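Local structure of hypothetical protein PH0435 (2YV4) at residues G31-V36 with A44-F49; G35-E40 with K63-M68; E14-K19 with E79-R84; N3-V8 with V73-A78. The protein is of unproven function but carries the C-terminal domain of Sua5 proteins, a family of threonylcarbamoyl-AMP synthases probably acting in tRNA modification. All coordinates share one frame; numbering follows the deposited sequence.

Contact 1 of 4, residues G31-V36 with A44-F49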
loop_
_atom_site.group_PDB
_atom_site.type_symbol
_atom_site.label_atom_id
_atom_site.label_comp_id
_atom_site.label_asym_id
_atom_site.label_seq_id
_atom_site.Cartn_x
_atom_site.Cartn_y
_atom_site.Cartn_z
ATOM N N GLY A 31 -0.994 4.419 -17.166
ATOM C CA GLY A 31 0.108 5.364 -17.172
ATOM C C GLY A 31 0.536 5.908 -15.820
ATOM O O GLY A 31 1.408 6.774 -15.745
ATOM N N LYS A 32 -0.069 5.410 -14.748
ATOM C CA LYS A 32 0.281 5.861 -13.410
ATOM C C LYS A 32 1.501 5.111 -12.883
ATOM O O LYS A 32 1.593 3.888 -13.017
ATOM C CB LYS A 32 -0.884 5.624 -12.447
ATOM C CG LYS A 32 -2.158 6.358 -12.800
ATOM C CD LYS A 32 -2.009 7.852 -12.590
ATOM C CE LYS A 32 -3.307 8.558 -12.927
ATOM N NZ LYS A 32 -4.437 7.967 -12.153
ATOM N N LYS A 33 2.447 5.846 -12.308
ATOM C CA LYS A 33 3.618 5.215 -11.713
ATOM C C LYS A 33 3.051 4.752 -10.373
ATOM O O LYS A 33 2.523 5.559 -9.607
ATOM C CB LYS A 33 4.742 6.235 -11.510
ATOM C CG LYS A 33 6.039 5.633 -10.997
ATOM C CD LYS A 33 7.137 6.683 -10.886
ATOM C CE LYS A 33 8.442 6.060 -10.406
ATOM N NZ LYS A 33 9.570 7.036 -10.411
ATOM N N VAL A 34 3.143 3.456 -10.100
ATOM C CA VAL A 34 2.573 2.901 -8.877
ATOM C C VAL A 34 3.564 2.293 -7.890
ATOM O O VAL A 34 4.520 1.609 -8.265
ATOM C CB VAL A 34 1.490 1.849 -9.237
ATOM C CG1 VAL A 34 2.067 0.824 -10.171
ATOM C CG2 VAL A 34 0.955 1.180 -7.979
ATOM N N GLY A 35 3.315 2.556 -6.614
ATOM C CA GLY A 35 4.170 2.034 -5.565
ATOM C C GLY A 35 3.358 1.186 -4.609
ATOM O O GLY A 35 2.168 1.420 -4.403
ATOM N N VAL A 36 3.994 0.173 -4.043
ATOM C CA VAL A 36 3.321 -0.688 -3.098
ATOM C C VAL A 36 4.069 -0.688 -1.778
ATOM O O VAL A 36 5.295 -0.805 -1.745
ATOM C CB VAL A 36 3.241 -2.143 -3.605
ATOM C CG1 VAL A 36 2.895 -3.089 -2.439
ATOM C CG2 VAL A 36 2.194 -2.253 -4.707
ATOM N N ALA A 44 5.100 -3.663 -8.782
ATOM C CA ALA A 44 4.803 -2.243 -8.890
ATOM C C ALA A 44 6.089 -1.572 -9.370
ATOM O O ALA A 44 7.114 -2.237 -9.521
ATOM C CB ALA A 44 4.394 -1.688 -7.540
ATOM N N ASP A 45 6.038 -0.267 -9.618
ATOM C CA ASP A 45 7.223 0.470 -10.064
ATOM C C ASP A 45 8.144 0.751 -8.879
ATOM O O ASP A 45 9.345 0.952 -9.049
ATOM C CB ASP A 45 6.829 1.808 -10.692
ATOM C CG ASP A 45 6.003 1.645 -11.941
ATOM O OD1 ASP A 45 6.476 0.970 -12.882
ATOM O OD2 ASP A 45 4.886 2.189 -11.983
ATOM N N GLU A 46 7.566 0.773 -7.682
ATOM C CA GLU A 46 8.327 1.055 -6.468
ATOM C C GLU A 46 7.823 0.186 -5.328
ATOM O O GLU A 46 6.634 -0.122 -5.251
ATOM C CB GLU A 46 8.161 2.525 -6.075
ATOM C CG GLU A 46 8.604 3.537 -7.132
ATOM C CD GLU A 46 10.109 3.703 -7.182
ATOM O OE1 GLU A 46 10.793 3.249 -6.239
ATOM O OE2 GLU A 46 10.608 4.300 -8.157
ATOM N N PHE A 47 8.723 -0.202 -4.433
ATOM C CA PHE A 47 8.321 -1.030 -3.306
ATOM C C PHE A 47 9.023 -0.635 -2.013
ATOM O O PHE A 47 10.188 -0.240 -2.018
ATOM C CB PHE A 47 8.589 -2.511 -3.605
ATOM C CG PHE A 47 8.375 -3.416 -2.418
ATOM C CD1 PHE A 47 9.458 -3.930 -1.713
ATOM C CD2 PHE A 47 7.089 -3.700 -1.964
ATOM C CE1 PHE A 47 9.264 -4.711 -0.572
ATOM C CE2 PHE A 47 6.886 -4.477 -0.826
ATOM C CZ PHE A 47 7.972 -4.983 -0.129
ATOM N N PHE A 48 8.293 -0.729 -0.909
ATOM C CA PHE A 48 8.842 -0.426 0.410
ATOM C C PHE A 48 8.129 -1.382 1.357
ATOM O O PHE A 48 6.901 -1.487 1.329
ATOM C CB PHE A 48 8.553 1.022 0.809
ATOM C CG PHE A 48 9.417 1.531 1.944
ATOM C CD1 PHE A 48 10.469 2.410 1.694
ATOM C CD2 PHE A 48 9.167 1.143 3.257
ATOM C CE1 PHE A 48 11.260 2.901 2.738
ATOM C CE2 PHE A 48 9.951 1.626 4.309
ATOM C CZ PHE A 48 10.998 2.508 4.049
ATOM N N PHE A 49 8.898 -2.092 2.173
ATOM C CA PHE A 49 8.337 -3.054 3.112
ATOM C C PHE A 49 7.463 -2.415 4.194
ATOM O O PHE A 49 7.880 -1.480 4.881
ATOM C CB PHE A 49 9.471 -3.859 3.758
ATOM C CG PHE A 49 8.995 -4.912 4.712
ATOM C CD1 PHE A 49 8.024 -5.827 4.324
ATOM C CD2 PHE A 49 9.531 -5.004 5.994
ATOM C CE1 PHE A 49 7.591 -6.822 5.202
ATOM C CE2 PHE A 49 9.105 -5.993 6.876
ATOM C CZ PHE A 49 8.135 -6.901 6.480
HETATM O O HOH W 1 3.650 2.911 -14.495
#
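The F47 ring reaches V36 obliquely, its CD2 lying 3.4 Å from V36 O, while one face of the ring carries F49 N, displaced toward the rim. A second flat group, the D45 carboxylate, has its CG anti to the carbonyl carbon and beside the backbone N (chi1 -64°). Its OD2 accepts a fairly straight bond of 2.9 Å from V34 N through the anti lone pair. The same oxygen takes a hydrogen bond from a water that also donates to K32 O, so the water links D45 OD2 to K32 O just ahead of strand 34-38. An alanine in place of D45 would probably leave V34 N without this acceptor and the water with one anchor fewer.

V34 O is gripped twice, by D45 N at 2.8 Å and by E46 N at 3.2 Å. Beyond it the parallel ladder continues with V36 N bonded to E46 O and F48 N to V36 O. A44 CB packs on V36 CG2 at 3.6 Å. K33 NZ lies in a long salt bridge, 3.7 Å from E46 OE2, and also bonds to A71 O.

Strand 46-49 forms one border of the sheet, with strand 34-38 inserted between it and strand 75-81. E46 lies on the face covered by helix 54-70, where its OE1 bonds to the Y67 hydroxyl, whereas V34 packs against helix 13-29.

Contact 2 of 4, residues G35-E40 with K63-M68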
loop_
_atom_site.group_PDB
_atom_site.type_symbol
_atom_site.label_atom_id
_atom_site.label_comp_id
_atom_site.label_asym_id
_atom_site.label_seq_id
_atom_site.Cartn_x
_atom_site.Cartn_y
_atom_site.Cartn_z
ATOM N N GLY A 35 3.315 2.556 -6.614
ATOM C CA GLY A 35 4.170 2.034 -5.565
ATOM C C GLY A 35 3.358 1.186 -4.609
ATOM O O GLY A 35 2.168 1.420 -4.403
ATOM N N VAL A 36 3.994 0.173 -4.043
ATOM C CA VAL A 36 3.321 -0.688 -3.098
ATOM C C VAL A 36 4.069 -0.688 -1.778
ATOM O O VAL A 36 5.295 -0.805 -1.745
ATOM C CB VAL A 36 3.241 -2.143 -3.605
ATOM C CG1 VAL A 36 2.895 -3.089 -2.439
ATOM C CG2 VAL A 36 2.194 -2.253 -4.707
ATOM N N ILE A 37 3.324 -0.516 -0.698
ATOM C CA ILE A 37 3.897 -0.585 0.635
ATOM C C ILE A 37 3.210 -1.840 1.159
ATOM O O ILE A 37 2.021 -1.816 1.482
ATOM C CB ILE A 37 3.504 0.619 1.513
ATOM C CG1 ILE A 37 3.985 1.922 0.870
ATOM C CG2 ILE A 37 4.130 0.471 2.895
ATOM C CD1 ILE A 37 3.614 3.165 1.674
ATOM N N GLY A 38 3.947 -2.948 1.203
ATOM C CA GLY A 38 3.358 -4.192 1.663
ATOM C C GLY A 38 4.379 -5.274 1.950
ATOM O O GLY A 38 5.507 -4.978 2.345
ATOM N N SER A 39 3.984 -6.529 1.748
ATOM C CA SER A 39 4.860 -7.670 2.003
ATOM C C SER A 39 5.697 -8.043 0.775
ATOM O O SER A 39 6.693 -8.763 0.891
ATOM C CB SER A 39 4.030 -8.873 2.458
ATOM O OG SER A 39 3.057 -9.216 1.487
ATOM N N GLU A 40 5.276 -7.563 -0.394
ATOM C CA GLU A 40 5.985 -7.798 -1.653
ATOM C C GLU A 40 5.572 -6.743 -2.682
ATOM O O GLU A 40 4.591 -6.033 -2.485
ATOM C CB GLU A 40 5.721 -9.209 -2.188
ATOM C CG GLU A 40 4.266 -9.548 -2.417
ATOM C CD GLU A 40 4.091 -10.962 -2.932
ATOM O OE1 GLU A 40 4.601 -11.257 -4.032
ATOM O OE2 GLU A 40 3.453 -11.781 -2.236
ATOM N N LYS A 63 7.534 6.650 6.843
ATOM C CA LYS A 63 8.850 6.630 6.226
ATOM C C LYS A 63 8.662 6.088 4.806
ATOM O O LYS A 63 9.286 6.561 3.855
ATOM C CB LYS A 63 9.796 5.720 7.018
ATOM C CG LYS A 63 11.164 5.539 6.381
ATOM C CD LYS A 63 12.123 4.822 7.322
ATOM C CE LYS A 63 13.478 4.625 6.662
ATOM N NZ LYS A 63 14.045 5.915 6.178
ATOM N N ALA A 64 7.779 5.102 4.673
ATOM C CA ALA A 64 7.493 4.490 3.375
ATOM C C ALA A 64 6.847 5.500 2.434
ATOM O O ALA A 64 7.225 5.614 1.264
ATOM C CB ALA A 64 6.577 3.290 3.558
ATOM N N LEU A 65 5.863 6.230 2.945
ATOM C CA LEU A 65 5.170 7.232 2.140
ATOM C C LEU A 65 6.120 8.347 1.686
ATOM O O LEU A 65 5.991 8.870 0.578
ATOM C CB LEU A 65 3.996 7.813 2.932
ATOM C CG LEU A 65 2.837 6.837 3.183
ATOM C CD1 LEU A 65 1.902 7.380 4.251
ATOM C CD2 LEU A 65 2.096 6.595 1.875
ATOM N N ARG A 66 7.077 8.716 2.530
ATOM C CA ARG A 66 8.020 9.761 2.141
ATOM C C ARG A 66 8.874 9.233 0.995
ATOM O O ARG A 66 9.214 9.968 0.068
ATOM C CB ARG A 66 8.907 10.174 3.321
ATOM C CG ARG A 66 8.136 10.815 4.460
ATOM C CD ARG A 66 9.059 11.436 5.493
ATOM N NE ARG A 66 8.354 11.707 6.743
ATOM C CZ ARG A 66 8.195 10.815 7.718
ATOM N NH1 ARG A 66 8.699 9.597 7.590
ATOM N NH2 ARG A 66 7.522 11.137 8.818
ATOM N N TYR A 67 9.212 7.950 1.067
ATOM C CA TYR A 67 10.005 7.312 0.021
ATOM C C TYR A 67 9.236 7.385 -1.295
ATOM O O TYR A 67 9.796 7.724 -2.340
ATOM C CB TYR A 67 10.264 5.843 0.366
ATOM C CG TYR A 67 10.997 5.094 -0.719
ATOM C CD1 TYR A 67 12.385 5.178 -0.833
ATOM C CD2 TYR A 67 10.296 4.359 -1.678
ATOM C CE1 TYR A 67 13.058 4.561 -1.877
ATOM C CE2 TYR A 67 10.957 3.739 -2.726
ATOM C CZ TYR A 67 12.338 3.845 -2.825
ATOM O OH TYR A 67 12.994 3.268 -3.891
HETATM N N MSE A 68 7.946 7.072 -1.232
HETATM C CA MSE A 68 7.095 7.092 -2.414
HETATM C C MSE A 68 7.007 8.473 -3.054
HETATM O O MSE A 68 7.086 8.604 -4.277
HETATM C CB MSE A 68 5.695 6.594 -2.064
HETATM C CG MSE A 68 5.642 5.118 -1.707
HETATM SE SE MSE A 68 6.323 3.993 -3.134
HETATM C CE MSE A 68 6.757 2.407 -2.092
#
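I37 and M68 bring strand 35-38 and helix 63-68 together in the layered alpha/beta architecture of this domain, in which helices cover a parallel sheet. The helix belongs to the beta-alpha-beta connection between strands 46-49 and 75-81 and runs almost antiparallel to the strand, at 168°, with the short axes 9.5 Å apart.

The side-chain contacts are purely apolar. I37 places CG1 anti to its carbonyl carbon and continues extended (chi2 179°), which carries CD1 to the helix. There CD1 rests 3.5 Å from A64 CB and 3.8 Å from L65 CD2, the L65 side chain meeting that of I37 at about a right angle. The other branch, I37 CG2, also lies against A64 CB, at 3.8 Å. The M68 side chain runs alongside I37 in the opposite sense, its CE 4.1 Å from I37 CG1. An alanine at I37 would probably open a gap beside A64 and L65, since the atoms that reach both would be gone. I37 also touches V76 and L50.

No hydrogen bond joins the two segments; the remaining contacts are of side chain on backbone. M68, present as selenomethionine, lays its CE 3.5 Å from V36 O. Its bend at chi2 (-58°) sets SE 3.8 Å from G35 CA, where a side chain would collide: a CB on G35 would fall 2.4 Å from the selenium.

Contact 3 of 4, residues E14-K19 with E79-R84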
loop_
_atom_site.group_PDB
_atom_site.type_symbol
_atom_site.label_atom_id
_atom_site.label_comp_id
_atom_site.label_asym_id
_atom_site.label_seq_id
_atom_site.Cartn_x
_atom_site.Cartn_y
_atom_site.Cartn_z
ATOM N N GLU A 14 -4.692 -13.854 1.256
ATOM C CA GLU A 14 -4.795 -14.508 -0.048
ATOM C C GLU A 14 -5.467 -13.617 -1.092
ATOM O O GLU A 14 -4.960 -13.470 -2.207
ATOM C CB GLU A 14 -5.567 -15.831 0.070
ATOM C CG GLU A 14 -5.763 -16.552 -1.263
ATOM C CD GLU A 14 -6.478 -17.889 -1.121
ATOM O OE1 GLU A 14 -7.612 -17.913 -0.588
ATOM O OE2 GLU A 14 -5.907 -18.917 -1.548
ATOM N N LYS A 15 -6.606 -13.033 -0.725
ATOM C CA LYS A 15 -7.354 -12.158 -1.620
ATOM C C LYS A 15 -6.655 -10.825 -1.855
ATOM O O LYS A 15 -6.701 -10.276 -2.957
ATOM C CB LYS A 15 -8.754 -11.877 -1.066
ATOM C CG LYS A 15 -9.755 -13.013 -1.231
ATOM C CD LYS A 15 -11.176 -12.493 -1.062
ATOM C CE LYS A 15 -12.210 -13.583 -1.300
ATOM N NZ LYS A 15 -12.117 -14.669 -0.287
ATOM N N VAL A 16 -6.025 -10.291 -0.816
ATOM C CA VAL A 16 -5.342 -9.017 -0.953
ATOM C C VAL A 16 -4.231 -9.117 -1.995
ATOM O O VAL A 16 -4.104 -8.255 -2.861
ATOM C CB VAL A 16 -4.757 -8.556 0.397
ATOM C CG1 VAL A 16 -3.813 -7.383 0.183
ATOM C CG2 VAL A 16 -5.891 -8.153 1.341
ATOM N N LYS A 17 -3.430 -10.174 -1.921
ATOM C CA LYS A 17 -2.343 -10.345 -2.877
ATOM C C LYS A 17 -2.854 -10.346 -4.316
ATOM O O LYS A 17 -2.247 -9.732 -5.195
ATOM C CB LYS A 17 -1.570 -11.631 -2.580
ATOM C CG LYS A 17 -0.719 -11.537 -1.315
ATOM C CD LYS A 17 0.178 -12.754 -1.131
ATOM C CE LYS A 17 1.062 -12.614 0.105
ATOM N NZ LYS A 17 2.017 -11.469 0.005
ATOM N N GLY A 18 -3.974 -11.025 -4.553
ATOM C CA GLY A 18 -4.537 -11.063 -5.891
ATOM C C GLY A 18 -5.090 -9.713 -6.329
ATOM O O GLY A 18 -4.929 -9.302 -7.482
ATOM N N LYS A 19 -5.738 -9.012 -5.405
ATOM C CA LYS A 19 -6.310 -7.707 -5.714
ATOM C C LYS A 19 -5.214 -6.685 -6.020
ATOM O O LYS A 19 -5.309 -5.939 -6.999
ATOM C CB LYS A 19 -7.182 -7.233 -4.547
ATOM C CG LYS A 19 -7.782 -5.832 -4.718
ATOM C CD LYS A 19 -8.686 -5.718 -5.946
ATOM C CE LYS A 19 -9.914 -6.609 -5.842
ATOM N NZ LYS A 19 -10.837 -6.387 -6.994
ATOM N N GLU A 79 -0.867 -2.307 1.497
ATOM C CA GLU A 79 -1.404 -3.636 1.765
ATOM C C GLU A 79 -2.002 -3.668 3.176
ATOM O O GLU A 79 -1.301 -3.406 4.147
ATOM C CB GLU A 79 -0.263 -4.647 1.651
ATOM C CG GLU A 79 -0.657 -6.100 1.646
ATOM C CD GLU A 79 0.559 -6.997 1.509
ATOM O OE1 GLU A 79 1.346 -6.782 0.557
ATOM O OE2 GLU A 79 0.734 -7.908 2.349
ATOM N N GLY A 80 -3.293 -3.981 3.284
ATOM C CA GLY A 80 -3.934 -4.034 4.590
ATOM C C GLY A 80 -4.606 -5.371 4.863
ATOM O O GLY A 80 -5.836 -5.467 4.826
ATOM N N VAL A 81 -3.810 -6.401 5.147
ATOM C CA VAL A 81 -4.361 -7.730 5.400
ATOM C C VAL A 81 -5.020 -7.838 6.774
ATOM O O VAL A 81 -4.645 -7.133 7.716
ATOM C CB VAL A 81 -3.278 -8.837 5.258
ATOM C CG1 VAL A 81 -2.600 -8.723 3.887
ATOM C CG2 VAL A 81 -2.249 -8.730 6.384
ATOM N N GLU A 82 -6.013 -8.719 6.876
ATOM C CA GLU A 82 -6.734 -8.919 8.129
ATOM C C GLU A 82 -5.849 -9.608 9.154
ATOM O O GLU A 82 -5.851 -9.247 10.328
ATOM C CB GLU A 82 -7.988 -9.767 7.892
ATOM C CG GLU A 82 -8.932 -9.184 6.858
ATOM C CD GLU A 82 -10.174 -10.028 6.659
ATOM O OE1 GLU A 82 -10.038 -11.255 6.461
ATOM O OE2 GLU A 82 -11.287 -9.464 6.694
ATOM N N GLU A 83 -5.091 -10.600 8.698
ATOM C CA GLU A 83 -4.204 -11.353 9.576
ATOM C C GLU A 83 -3.267 -10.464 10.389
ATOM O O GLU A 83 -2.652 -9.540 9.861
ATOM C CB GLU A 83 -3.379 -12.359 8.763
ATOM C CG GLU A 83 -4.177 -13.547 8.241
ATOM C CD GLU A 83 -4.816 -13.306 6.883
ATOM O OE1 GLU A 83 -4.924 -12.133 6.458
ATOM O OE2 GLU A 83 -5.220 -14.299 6.241
ATOM N N ARG A 84 -3.169 -10.757 11.682
ATOM C CA ARG A 84 -2.314 -10.014 12.601
ATOM C C ARG A 84 -2.632 -8.526 12.722
ATOM O O ARG A 84 -1.797 -7.747 13.173
ATOM C CB ARG A 84 -0.846 -10.198 12.219
ATOM C CG ARG A 84 -0.346 -11.616 12.435
ATOM C CD ARG A 84 1.131 -11.735 12.126
ATOM N NE ARG A 84 1.599 -13.109 12.256
ATOM C CZ ARG A 84 2.826 -13.512 11.945
ATOM N NH1 ARG A 84 3.714 -12.639 11.486
ATOM N NH2 ARG A 84 3.163 -14.787 12.090
#
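V16 lies over the methylene part of E79, its CG1 3.7 Å from E79 CG, and rests on V81 with the rest of the isopropyl group. Because CG1 stands anti to the backbone N (chi1 168°), this methyl is the one that reaches E79, and it is also 4.1 Å from V81 CG1. The same V81 methyl lies 4.1 Å from V16 CB and 4.2 Å from V16 CG2, so it touches the whole branch, and the two valine side chains meet at about a right angle. V16 CG2 comes no nearer than 4.4 Å to G80 O, a loose approach.

This is helix-on-sheet packing of an alpha/beta fold. Helix 13-29 follows strand 5-11 and runs back over the sheet, its segment 14-19 nearly antiparallel to strand 79-81 (159°) at an axis distance of 8.5 Å. V16 also touches V9 of strand 5-11, which places it above two adjacent strands.

At one border of the apolar patch stands a polar cluster. K17 NZ and E79 OE2 approach to 4.5 Å, beyond a salt bridge, and each has nearer partners. The lysine pairs with E40 and also bonds to S39 OG and Y42 OH; E79 bonds through OE1 to the Y42 hydroxyl and through OE2 to S39 OG. These shared hydroxyls connect the two side chains indirectly, and the charges would probably still attract one another. Farther along, E83 OE1 accepts a hydrogen bond from R13 N, at the first residue of the helix.

Contact 4 of 4, residues N3-V8 with V73-A78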
loop_
_atom_site.group_PDB
_atom_site.type_symbol
_atom_site.label_atom_id
_atom_site.label_comp_id
_atom_site.label_asym_id
_atom_site.label_seq_id
_atom_site.Cartn_x
_atom_site.Cartn_y
_atom_site.Cartn_z
ATOM N N ASN A 3 1.922 13.168 -1.291
ATOM C CA ASN A 3 1.484 13.788 -2.540
ATOM C C ASN A 3 0.715 12.791 -3.403
ATOM O O ASN A 3 -0.190 13.168 -4.144
ATOM C CB ASN A 3 2.682 14.310 -3.345
ATOM C CG ASN A 3 3.518 15.317 -2.578
ATOM O OD1 ASN A 3 2.993 16.272 -1.998
ATOM N ND2 ASN A 3 4.834 15.115 -2.582
ATOM N N ALA A 4 1.081 11.517 -3.309
ATOM C CA ALA A 4 0.425 10.481 -4.098
ATOM C C ALA A 4 -0.932 10.086 -3.530
ATOM O O ALA A 4 -1.194 10.248 -2.337
ATOM C CB ALA A 4 1.318 9.251 -4.185
ATOM N N GLU A 5 -1.797 9.571 -4.395
ATOM C CA GLU A 5 -3.110 9.112 -3.957
ATOM C C GLU A 5 -2.821 7.840 -3.165
ATOM O O GLU A 5 -1.966 7.048 -3.554
ATOM C CB GLU A 5 -3.991 8.764 -5.158
ATOM C CG GLU A 5 -5.416 8.368 -4.785
ATOM C CD GLU A 5 -6.140 7.636 -5.905
ATOM O OE1 GLU A 5 -5.887 7.949 -7.089
ATOM O OE2 GLU A 5 -6.973 6.756 -5.599
ATOM N N VAL A 6 -3.518 7.645 -2.053
ATOM C CA VAL A 6 -3.295 6.454 -1.252
ATOM C C VAL A 6 -4.498 5.518 -1.332
ATOM O O VAL A 6 -5.649 5.941 -1.179
ATOM C CB VAL A 6 -3.001 6.836 0.213
ATOM C CG1 VAL A 6 -2.883 5.588 1.079
ATOM C CG2 VAL A 6 -1.704 7.645 0.270
ATOM N N ILE A 7 -4.221 4.250 -1.613
ATOM C CA ILE A 7 -5.262 3.235 -1.709
ATOM C C ILE A 7 -4.906 2.073 -0.796
ATOM O O ILE A 7 -3.854 1.452 -0.956
ATOM C CB ILE A 7 -5.393 2.664 -3.135
ATOM C CG1 ILE A 7 -5.722 3.781 -4.127
ATOM C CG2 ILE A 7 -6.468 1.577 -3.153
ATOM C CD1 ILE A 7 -5.833 3.301 -5.559
ATOM N N VAL A 8 -5.782 1.782 0.158
ATOM C CA VAL A 8 -5.562 0.674 1.075
ATOM C C VAL A 8 -6.394 -0.517 0.601
ATOM O O VAL A 8 -7.610 -0.408 0.454
ATOM C CB VAL A 8 -5.999 1.045 2.509
ATOM C CG1 VAL A 8 -5.762 -0.137 3.449
ATOM C CG2 VAL A 8 -5.249 2.271 2.976
ATOM N N VAL A 73 5.892 8.794 -7.239
ATOM C CA VAL A 73 4.804 7.876 -7.557
ATOM C C VAL A 73 3.448 8.595 -7.577
ATOM O O VAL A 73 3.188 9.462 -6.744
ATOM C CB VAL A 73 4.749 6.714 -6.534
ATOM C CG1 VAL A 73 3.460 5.948 -6.689
ATOM C CG2 VAL A 73 5.934 5.783 -6.751
ATOM N N ASP A 74 2.596 8.223 -8.530
ATOM C CA ASP A 74 1.264 8.811 -8.677
ATOM C C ASP A 74 0.261 8.210 -7.693
ATOM O O ASP A 74 -0.574 8.921 -7.124
ATOM C CB ASP A 74 0.747 8.598 -10.103
ATOM C CG ASP A 74 1.630 9.249 -11.144
ATOM O OD1 ASP A 74 1.869 10.471 -11.034
ATOM O OD2 ASP A 74 2.085 8.542 -12.068
ATOM N N VAL A 75 0.343 6.896 -7.503
ATOM C CA VAL A 75 -0.556 6.196 -6.593
ATOM C C VAL A 75 0.210 5.200 -5.727
ATOM O O VAL A 75 1.082 4.480 -6.213
ATOM C CB VAL A 75 -1.652 5.436 -7.372
ATOM C CG1 VAL A 75 -2.581 4.704 -6.409
ATOM C CG2 VAL A 75 -2.440 6.412 -8.232
ATOM N N VAL A 76 -0.120 5.175 -4.440
ATOM C CA VAL A 76 0.514 4.272 -3.491
ATOM C C VAL A 76 -0.534 3.300 -2.974
ATOM O O VAL A 76 -1.578 3.714 -2.481
ATOM C CB VAL A 76 1.107 5.039 -2.276
ATOM C CG1 VAL A 76 1.611 4.052 -1.220
ATOM C CG2 VAL A 76 2.250 5.932 -2.728
ATOM N N ILE A 77 -0.263 2.010 -3.105
ATOM C CA ILE A 77 -1.187 0.995 -2.612
ATOM C C ILE A 77 -0.597 0.461 -1.320
ATOM O O ILE A 77 0.544 -0.001 -1.296
ATOM C CB ILE A 77 -1.338 -0.171 -3.606
ATOM C CG1 ILE A 77 -1.923 0.343 -4.926
ATOM C CG2 ILE A 77 -2.227 -1.258 -3.000
ATOM C CD1 ILE A 77 -1.946 -0.704 -6.040
ATOM N N ALA A 78 -1.360 0.560 -0.238
ATOM C CA ALA A 78 -0.900 0.061 1.050
ATOM C C ALA A 78 -1.633 -1.241 1.319
ATOM O O ALA A 78 -2.857 -1.279 1.344
ATOM C CB ALA A 78 -1.195 1.080 2.154
#
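Residues E5 to V8 and V75 to A78 pair as parallel strands in register, E5 beside V75 and V8 beside A78, with their short axes 4.6 Å apart and 23° from parallel. E5 and I7 supply the bonding groups on one side, D74, V76 and A78 on the other: E5 N donates to D74 O, V76 N to E5 O at 2.8 Å, I7 N to V76 O, and A78 N to I7 O at 2.7 Å. V76 thus bonds through both N and O, to residues flanking its partner V6. The V76 N bond to E5 O is almost straight, at 174°.

On the face bearing E5, I7, V75 and I77, I7 CD1 lies 3.6 Å from V75 CG1, the two side chains crossing at a slant. I7 holds CG1 anti to the carbonyl carbon and extends beyond it (chi2 179°), bringing CD1 back toward the V75 position. E5 runs side by side with V75, its OE1 3.9 Å from V75 CG2. On the face of V6, V8, V76 and A78, V8 CG2 lies 4.3 Å from A78 CB. Ahead of the strand, A4 CB packs on V76 CG2 at 3.7 Å and faces the turn leading into strand 75-81, 3.2 Å from V73 O.

Strand 101-104 pairs with strand 5-11, and strand 34-38 with strand 75-81, so this pair occupies the interior of the sheet. V75 and I77 pack on helix 13-29, while V76 on the reverse face packs on L65 and M68 of helix 54-70.

In the fold
From the N terminus, residues 3-8 enter the sheet first and 14-19 lie in the first turns of helix 13-29; their partners come much later, at 73-78 and 79-84. Contacts 4 and 3 therefore cross, each closing a loop of some sixty residues and both ending on strand 75-81. Contacts 1 and 2 lie within both loops and leave from the same strand, 34-38: contact 1 closes first, on strand 46-49, and contact 2 later, on helix 54-70. G35 and V36 serve both. Contacts 1 and 4 pair neighbouring strands, while contacts 2 and 3 fasten a helix to each face of the sheet, and residues 39-40 join contact 2 to contact 3.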